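Local structure of S-adenosylmethionine tRNA ribosyltransferase (Rhodococcus sp., 2NS0) at residues I12-D17 against R78-T82; P27-A31 against M43-R47; L8-R13 against A49-L53. The protein has no established function but may act as an S-adenosylmethionine tRNA ribosyltransferase, although its small helix-turn-helix-like fold would also suit nucleic-acid binding. All blocks are in the same frame, centred on the assembly; numbering follows the deposited sequence.

Contact 1 (I12-D17 against R78-T82). With GOL (glycerol), chain C.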
loop_
_atom_site.group_PDB
_atom_site.type_symbol
_atom_site.label_atom_id
_atom_site.label_comp_id
_atom_site.label_asym_id
_atom_site.label_seq_id
_atom_site.Cartn_x
_atom_site.Cartn_y
_atom_site.Cartn_z
ATOM N N ILE A 12 -5.334 -3.223 -0.052
ATOM C CA ILE A 12 -4.958 -1.806 -0.290
ATOM C C ILE A 12 -6.178 -1.009 -0.751
ATOM O O ILE A 12 -6.481 0.077 -0.198
ATOM C CB ILE A 12 -3.792 -1.651 -1.308
ATOM C CG1 ILE A 12 -2.483 -2.166 -0.718
ATOM C CG2 ILE A 12 -3.568 -0.143 -1.704
ATOM C CD1 ILE A 12 -1.391 -2.498 -1.757
ATOM N N ARG A 13 -6.904 -1.542 -1.739
ATOM C CA ARG A 13 -8.097 -0.831 -2.288
ATOM C C ARG A 13 -9.167 -0.684 -1.231
ATOM O O ARG A 13 -9.751 0.364 -1.089
ATOM C CB ARG A 13 -8.693 -1.525 -3.514
ATOM C CG ARG A 13 -7.790 -1.437 -4.724
ATOM C CD ARG A 13 -8.481 -2.024 -5.930
ATOM N NE ARG A 13 -7.600 -2.136 -7.079
ATOM C CZ ARG A 13 -7.253 -3.279 -7.654
ATOM N NH1 ARG A 13 -7.673 -4.422 -7.151
ATOM N NH2 ARG A 13 -6.474 -3.288 -8.733
ATOM N N ALA A 14 -9.404 -1.741 -0.485
ATOM C CA ALA A 14 -10.448 -1.759 0.516
ATOM C C ALA A 14 -10.139 -0.754 1.608
ATOM O O ALA A 14 -11.049 -0.045 2.057
ATOM C CB ALA A 14 -10.580 -3.148 1.122
ATOM N N LEU A 15 -8.882 -0.720 2.082
ATOM C CA LEU A 15 -8.530 0.229 3.148
ATOM C C LEU A 15 -8.582 1.669 2.630
ATOM O O LEU A 15 -9.129 2.521 3.289
ATOM C CB LEU A 15 -7.169 -0.062 3.760
ATOM C CG LEU A 15 -7.030 -1.390 4.524
ATOM C CD1 LEU A 15 -5.600 -1.653 4.911
ATOM C CD2 LEU A 15 -7.923 -1.430 5.727
ATOM N N LEU A 16 -8.039 1.930 1.443
ATOM C CA LEU A 16 -8.063 3.291 0.878
ATOM C C LEU A 16 -9.480 3.724 0.648
ATOM O O LEU A 16 -9.839 4.883 0.963
ATOM C CB LEU A 16 -7.259 3.395 -0.424
ATOM C CG LEU A 16 -5.745 3.417 -0.242
ATOM C CD1 LEU A 16 -5.056 3.504 -1.552
ATOM C CD2 LEU A 16 -5.311 4.606 0.582
ATOM N N ASP A 17 -10.271 2.811 0.076
ATOM C CA ASP A 17 -11.674 3.080 -0.235
ATOM C C ASP A 17 -12.428 3.523 1.021
ATOM O O ASP A 17 -13.311 4.355 0.916
ATOM C CB ASP A 17 -12.393 1.900 -0.911
ATOM C CG ASP A 17 -13.679 2.311 -1.555
ATOM O OD1 ASP A 17 -13.653 2.754 -2.728
ATOM O OD2 ASP A 17 -14.745 2.236 -0.901
ATOM N N ARG A 78 3.810 6.293 2.620
ATOM C CA ARG A 78 2.341 6.441 2.655
ATOM C C ARG A 78 1.750 5.940 1.347
ATOM O O ARG A 78 2.401 6.033 0.315
ATOM C CB ARG A 78 1.959 7.919 2.829
ATOM C CG ARG A 78 2.477 8.595 4.103
ATOM C CD ARG A 78 2.089 7.810 5.367
ATOM N NE ARG A 78 0.633 7.685 5.582
ATOM C CZ ARG A 78 0.116 7.062 6.641
ATOM N NH1 ARG A 78 0.918 6.525 7.543
ATOM N NH2 ARG A 78 -1.189 6.967 6.821
ATOM N N ILE A 79 0.524 5.405 1.382
ATOM C CA ILE A 79 -0.174 4.982 0.135
ATOM C C ILE A 79 -1.491 5.724 -0.001
ATOM O O ILE A 79 -2.262 5.737 0.942
ATOM C CB ILE A 79 -0.449 3.436 0.104
ATOM C CG1 ILE A 79 0.835 2.643 0.418
ATOM C CG2 ILE A 79 -1.061 3.001 -1.218
ATOM C CD1 ILE A 79 0.566 1.130 0.865
ATOM N N ARG A 80 -1.733 6.344 -1.159
ATOM C CA ARG A 80 -2.927 7.164 -1.410
ATOM C C ARG A 80 -3.490 6.849 -2.802
ATOM O O ARG A 80 -2.750 6.427 -3.717
ATOM C CB ARG A 80 -2.590 8.689 -1.325
ATOM C CG ARG A 80 -1.731 9.203 -2.498
ATOM C CD ARG A 80 -1.025 10.495 -2.144
ATOM N NE ARG A 80 -0.464 11.144 -3.332
ATOM C CZ ARG A 80 0.215 12.292 -3.345
ATOM N NH1 ARG A 80 0.476 13.005 -2.219
ATOM N NH2 ARG A 80 0.620 12.735 -4.520
ATOM N N TRP A 81 -4.793 7.032 -2.966
ATOM C CA TRP A 81 -5.394 7.066 -4.303
ATOM C C TRP A 81 -4.708 8.163 -5.114
ATOM O O TRP A 81 -4.441 9.264 -4.608
ATOM C CB TRP A 81 -6.868 7.426 -4.180
ATOM C CG TRP A 81 -7.788 6.363 -3.614
ATOM C CD1 TRP A 81 -8.726 6.535 -2.627
ATOM C CD2 TRP A 81 -7.869 4.981 -4.014
ATOM N NE1 TRP A 81 -9.391 5.369 -2.411
ATOM C CE2 TRP A 81 -8.882 4.390 -3.239
ATOM C CE3 TRP A 81 -7.193 4.197 -4.977
ATOM C CZ2 TRP A 81 -9.264 3.027 -3.386
ATOM C CZ3 TRP A 81 -7.549 2.858 -5.122
ATOM C CH2 TRP A 81 -8.582 2.278 -4.321
ATOM N N THR A 82 -4.413 7.884 -6.373
ATOM C CA THR A 82 -4.076 8.944 -7.317
ATOM C C THR A 82 -5.287 9.888 -7.457
ATOM O O THR A 82 -6.450 9.439 -7.549
ATOM C CB THR A 82 -3.733 8.343 -8.680
ATOM O OG1 THR A 82 -2.682 7.402 -8.502
ATOM C CG2 THR A 82 -3.248 9.388 -9.674
HETATM C C1 GOL C . -12.586 6.893 0.020
HETATM O O1 GOL C . -11.576 6.679 -0.968
HETATM C C2 GOL C . -13.880 6.109 -0.206
HETATM O O2 GOL C . -14.335 5.904 -1.550
HETATM C C3 GOL C . -14.989 6.223 0.862
HETATM O O3 GOL C . -14.731 7.036 1.991
#

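Contact 2 (P27-A31 against M43-R47)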
loop_
_atom_site.group_PDB
_atom_site.type_symbol
_atom_site.label_atom_id
_atom_site.label_comp_id
_atom_site.label_asym_id
_atom_site.label_seq_id
_atom_site.Cartn_x
_atom_site.Cartn_y
_atom_site.Cartn_z
ATOM N N PRO A 27 1.930 0.651 4.816
ATOM C CA PRO A 27 2.023 -0.802 4.586
ATOM C C PRO A 27 1.591 -1.656 5.803
ATOM O O PRO A 27 0.936 -2.669 5.631
ATOM C CB PRO A 27 3.523 -1.024 4.295
ATOM C CG PRO A 27 4.003 0.285 3.765
ATOM C CD PRO A 27 3.174 1.365 4.477
ATOM N N SER A 28 1.927 -1.244 7.020
ATOM C CA SER A 28 1.475 -2.006 8.185
ATOM C C SER A 28 -0.053 -2.063 8.334
ATOM O O SER A 28 -0.554 -3.031 8.876
ATOM C CB SER A 28 2.183 -1.582 9.496
ATOM O OG SER A 28 1.692 -0.350 10.055
ATOM N N ASP A 29 -0.784 -1.055 7.856
ATOM C CA ASP A 29 -2.254 -1.089 7.887
ATOM C C ASP A 29 -2.762 -2.269 7.031
ATOM O O ASP A 29 -3.701 -2.965 7.420
ATOM C CB ASP A 29 -2.868 0.196 7.289
ATOM C CG ASP A 29 -2.718 1.436 8.190
ATOM O OD1 ASP A 29 -2.584 1.339 9.436
ATOM O OD2 ASP A 29 -2.766 2.538 7.628
ATOM N N VAL A 30 -2.174 -2.451 5.844
ATOM C CA VAL A 30 -2.474 -3.587 4.965
ATOM C C VAL A 30 -2.052 -4.918 5.623
ATOM O O VAL A 30 -2.842 -5.838 5.724
ATOM C CB VAL A 30 -1.759 -3.422 3.567
ATOM C CG1 VAL A 30 -2.294 -4.458 2.523
ATOM C CG2 VAL A 30 -1.905 -2.025 3.041
ATOM N N ALA A 31 -0.789 -5.042 6.037
ATOM C CA ALA A 31 -0.293 -6.285 6.629
ATOM C C ALA A 31 -1.149 -6.712 7.832
ATOM O O ALA A 31 -1.447 -7.889 7.953
ATOM C CB ALA A 31 1.151 -6.167 7.013
HETATM N N MSE A 43 5.426 -7.249 5.036
HETATM C CA MSE A 43 5.889 -5.902 4.710
HETATM C C MSE A 43 6.432 -5.761 3.282
HETATM O O MSE A 43 5.981 -4.890 2.539
HETATM C CB MSE A 43 6.897 -5.382 5.744
HETATM C CG MSE A 43 6.313 -5.054 7.111
HETATM SE SE MSE A 43 4.979 -3.576 7.068
HETATM C CE MSE A 43 3.500 -4.526 6.346
ATOM N N GLU A 44 7.373 -6.611 2.875
ATOM C CA GLU A 44 7.849 -6.543 1.476
ATOM C C GLU A 44 6.775 -6.956 0.437
ATOM O O GLU A 44 6.638 -6.286 -0.562
ATOM C CB GLU A 44 9.182 -7.288 1.276
ATOM C CG GLU A 44 10.314 -6.693 2.130
ATOM C CD GLU A 44 10.542 -5.200 1.848
ATOM O OE1 GLU A 44 10.925 -4.884 0.698
ATOM O OE2 GLU A 44 10.323 -4.349 2.756
ATOM N N PRO A 45 6.031 -8.059 0.657
ATOM C CA PRO A 45 4.873 -8.298 -0.222
ATOM C C PRO A 45 3.894 -7.104 -0.391
ATOM O O PRO A 45 3.408 -6.860 -1.509
ATOM C CB PRO A 45 4.185 -9.510 0.441
ATOM C CG PRO A 45 5.302 -10.252 1.064
ATOM C CD PRO A 45 6.222 -9.185 1.605
ATOM N N VAL A 46 3.624 -6.360 0.690
ATOM C CA VAL A 46 2.720 -5.209 0.627
ATOM C C VAL A 46 3.332 -4.095 -0.208
ATOM O O VAL A 46 2.635 -3.462 -0.988
ATOM C CB VAL A 46 2.329 -4.659 2.036
ATOM C CG1 VAL A 46 1.743 -3.299 1.889
ATOM C CG2 VAL A 46 1.286 -5.554 2.741
ATOM N N ARG A 47 4.630 -3.835 -0.052
ATOM C CA ARG A 47 5.352 -2.888 -0.942
ATOM C C ARG A 47 5.297 -3.267 -2.407
ATOM O O ARG A 47 5.140 -2.388 -3.269
ATOM C CB ARG A 47 6.807 -2.707 -0.514
ATOM C CG ARG A 47 6.922 -2.035 0.842
ATOM C CD ARG A 47 8.386 -1.728 1.199
ATOM N NE ARG A 47 8.502 -0.708 2.246
ATOM C CZ ARG A 47 9.126 0.476 2.116
ATOM N NH1 ARG A 47 9.717 0.856 0.978
ATOM N NH2 ARG A 47 9.167 1.306 3.137
#

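Contact 3 (L8-R13 against A49-L53)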
loop_
_atom_site.group_PDB
_atom_site.type_symbol
_atom_site.label_atom_id
_atom_site.label_comp_id
_atom_site.label_asym_id
_atom_site.label_seq_id
_atom_site.Cartn_x
_atom_site.Cartn_y
_atom_site.Cartn_z
ATOM N N LEU A 8 -3.588 -8.891 -1.475
ATOM C CA LEU A 8 -2.934 -7.718 -0.956
ATOM C C LEU A 8 -3.413 -6.493 -1.712
ATOM O O LEU A 8 -3.665 -5.441 -1.102
ATOM C CB LEU A 8 -1.416 -7.844 -1.068
ATOM C CG LEU A 8 -0.818 -8.930 -0.149
ATOM C CD1 LEU A 8 0.685 -9.154 -0.345
ATOM C CD2 LEU A 8 -1.082 -8.535 1.270
ATOM N N GLU A 9 -3.535 -6.640 -3.036
ATOM C CA GLU A 9 -4.044 -5.561 -3.842
ATOM C C GLU A 9 -5.443 -5.133 -3.416
ATOM O O GLU A 9 -5.719 -3.938 -3.313
ATOM C CB GLU A 9 -3.938 -5.880 -5.335
ATOM C CG GLU A 9 -2.467 -5.844 -5.850
ATOM C CD GLU A 9 -2.296 -6.569 -7.194
ATOM O OE1 GLU A 9 -3.291 -6.644 -7.957
ATOM O OE2 GLU A 9 -1.194 -7.091 -7.475
ATOM N N GLU A 10 -6.314 -6.108 -3.183
ATOM C CA GLU A 10 -7.719 -5.876 -2.797
ATOM C C GLU A 10 -7.790 -5.248 -1.432
ATOM O O GLU A 10 -8.632 -4.416 -1.181
ATOM C CB GLU A 10 -8.502 -7.204 -2.813
ATOM C CG GLU A 10 -9.773 -7.246 -1.917
ATOM C CD GLU A 10 -10.873 -6.259 -2.321
ATOM O OE1 GLU A 10 -10.697 -5.541 -3.329
ATOM O OE2 GLU A 10 -11.937 -6.201 -1.624
ATOM N N CYS A 11 -6.869 -5.624 -0.550
ATOM C CA CYS A 11 -6.805 -5.028 0.782
ATOM C C CYS A 11 -6.366 -3.559 0.737
ATOM O O CYS A 11 -6.964 -2.741 1.435
ATOM C CB CYS A 11 -5.897 -5.837 1.701
ATOM S SG CYS A 11 -5.840 -5.140 3.357
ATOM N N ILE A 12 -5.334 -3.223 -0.052
ATOM C CA ILE A 12 -4.958 -1.806 -0.290
ATOM C C ILE A 12 -6.178 -1.009 -0.751
ATOM O O ILE A 12 -6.481 0.077 -0.198
ATOM C CB ILE A 12 -3.792 -1.651 -1.308
ATOM C CG1 ILE A 12 -2.483 -2.166 -0.718
ATOM C CG2 ILE A 12 -3.568 -0.143 -1.704
ATOM C CD1 ILE A 12 -1.391 -2.498 -1.757
ATOM N N ARG A 13 -6.904 -1.542 -1.739
ATOM C CA ARG A 13 -8.097 -0.831 -2.288
ATOM C C ARG A 13 -9.167 -0.684 -1.231
ATOM O O ARG A 13 -9.751 0.364 -1.089
ATOM C CB ARG A 13 -8.693 -1.525 -3.514
ATOM C CG ARG A 13 -7.790 -1.437 -4.724
ATOM C CD ARG A 13 -8.481 -2.024 -5.930
ATOM N NE ARG A 13 -7.600 -2.136 -7.079
ATOM C CZ ARG A 13 -7.253 -3.279 -7.654
ATOM N NH1 ARG A 13 -7.673 -4.422 -7.151
ATOM N NH2 ARG A 13 -6.474 -3.288 -8.733
ATOM N N ALA A 49 2.921 -5.072 -3.869
ATOM C CA ALA A 49 1.531 -4.800 -4.252
ATOM C C ALA A 49 1.254 -3.324 -4.525
ATOM O O ALA A 49 0.677 -2.979 -5.586
ATOM C CB ALA A 49 0.557 -5.365 -3.198
ATOM N N ALA A 50 1.622 -2.459 -3.578
ATOM C CA ALA A 50 1.557 -1.008 -3.773
ATOM C C ALA A 50 2.303 -0.598 -5.072
ATOM O O ALA A 50 1.849 0.257 -5.813
ATOM C CB ALA A 50 2.131 -0.293 -2.524
ATOM N N GLY A 51 3.444 -1.234 -5.351
ATOM C CA GLY A 51 4.242 -0.912 -6.576
ATOM C C GLY A 51 3.463 -1.251 -7.847
ATOM O O GLY A 51 3.415 -0.467 -8.803
ATOM N N ARG A 52 2.834 -2.418 -7.853
ATOM C CA ARG A 52 1.965 -2.784 -8.960
ATOM C C ARG A 52 0.772 -1.825 -9.158
ATOM O O ARG A 52 0.466 -1.448 -10.285
ATOM C CB ARG A 52 1.500 -4.250 -8.834
ATOM C CG ARG A 52 2.630 -5.259 -9.078
ATOM C CD ARG A 52 2.119 -6.733 -9.099
ATOM N NE ARG A 52 1.360 -7.060 -7.894
ATOM C CZ ARG A 52 1.882 -7.558 -6.769
ATOM N NH1 ARG A 52 3.182 -7.836 -6.670
ATOM N NH2 ARG A 52 1.085 -7.797 -5.736
ATOM N N LEU A 53 0.099 -1.431 -8.076
ATOM C CA LEU A 53 -1.016 -0.499 -8.185
ATOM C C LEU A 53 -0.571 0.912 -8.567
ATOM O O LEU A 53 -1.304 1.647 -9.222
ATOM C CB LEU A 53 -1.833 -0.469 -6.882
ATOM C CG LEU A 53 -2.576 -1.772 -6.601
ATOM C CD1 LEU A 53 -3.405 -1.600 -5.303
ATOM C CD2 LEU A 53 -3.435 -2.180 -7.739
#

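Contact 1 (I12-D17 against R78-T82)
L16 and W81 carry this contact, the leucine lying over one face of the indole. L16 CB sits 3.7 Å from the centroid of the W81 five-membered ring, 27° off the ring normal, a CH-pi contact. The six-membered half of the indole runs on beside the previous turn of the helix: W81 CH2 rests 3.8 Å from R13 CG, the two side chains crossing at about a right angle. W81 CZ2 comes obliquely to the carbonyl atom R13 O at 3.6 Å. With its CG opposite the carbonyl carbon across CA-CB (chi1 -72°), W81 swings the indole back against the helix although its CB does not point there.

The fork of L16 reaches on to the strand backbone, where L16 CD2 meets I79 O at 3.3 Å. L16 CD1 packs on I79 CG2 at 4.0 Å. The same methyl of I79 also touches I12 CG2, 4.1 Å away, thus closing the buried end. At the other end, W81 NE1 makes a weak hydrogen bond of 2.9 Å to glycerol O1, but this ligand, probably from the crystallisation liquor, is modelled too close to D17 O for a non-bonded contact, so its placement is doubtful. A serine in place of W81 would probably uncover L16 CB and the R13 chain, opening a gap between helix and strand.

R13 is held by a salt bridge to E58, and R80, its CB pointing away from the helix, pairs with E60. Strand 78-81 crosses segment 12-17 at 75°, with backbone hydrogen bonds through R78 and R80 to strand 59-63 and through I79 to I25. A first helix laid across such a small antiparallel sheet is consistent with a winged helix-turn-helix fold.

Contact 2 (P27-A31 against M43-R47)
Helical segments 27-31 and 43-47 cross at 110°, their axes 9.1 Å apart at closest approach, with P27 and V46 the pair whose CA atoms lie nearest. No hydrogen bond links them; the join is apolar. V46 works as a two-pronged wedge. Its CG1, turned to the side opposite its own backbone N (chi1 164°), lies against the start of the other helix, 3.7 Å from P27 CA and 3.8 Å from P27 CB. Its other branch, V46 CG2, turns toward the next turn and meets V30 CG1 at 3.8 Å. V30 sits obliquely to it, with V30 CG2 in turn 4.0 Å from V46 CG1, so the two forks interlock.

These are the second and third helices of the chain, and their steep crossing is consistent with a helix-turn-helix unit, in which the third helix is the usual recognition helix. Selenomethionine M43 closes the outer end. Its side chain is bent at its second and third torsions, which brings SE to 4.0 Å from P27 CB and 3.8 Å from S28 N. The modelled position of its CE, crowded against A31 CB, is doubtful. W39 touches S28 and A31, I77 packs on P27, and the guanidinium of R47 is hydrogen-bonded through NH1 to P70 O.

Contact 3 (L8-R13 against A49-L53)
The first and third helices of the three-helix core pack here, E9 and R52 pairing at the partly exposed side while L8, I12, A49 and L53 fill the interior; the segment axes cross at 72°, 9.6 Å apart. One oxygen does the polar work: E9 OE2 takes R52 NE at 2.6 Å with a fairly straight N-H...O angle of 157°, met nearly end-on to its C-O bond. R52 NH2 reaches the same E9 OE2 at 3.0 Å through the anti lone pair, more bent. This side-on salt bridge keeps the oxygen in the guanidinium plane, although carboxylate and guanidinium are turned 46° apart. The bend of the R52 chain about CG-CD folds the guanidinium back, one face over A49 CA.

Deeper in, A49 CB is shared by two side chains, 3.8 Å from both L8 CB and I12 CD1. I12 and L53 reach toward each other tip to tip, I12 CG2 lying 3.9 Å from L53 CD1. L53 CD2 comes obliquely to NH2 of R13, itself salt-bridged to E58, at 3.4 Å. A small alanine facing branched side chains across crossed helices builds the hydrophobic centre of what is probably a helix-turn-helix domain.

Along the chain, contacts 1 and 3 both start from helix 5-18, where they share I12 and R13, and contact 2 is nested inside the loops they close. The centres of contacts 1 and 3 are about 8 Å apart, those of 2 and 3 about 9 Å, and those of 1 and 2 about 12 Å, the last pair on opposite sides of the chain's centre. Helix 43-55 serves contacts 2 and 3, while strand 78-81 brings in the antiparallel sheet. V30 touches I12, and I79 touches A50, so the three interfaces merge into one hydrophobic core joining three helices and the sheet into a compact domain, consistent with a winged helix.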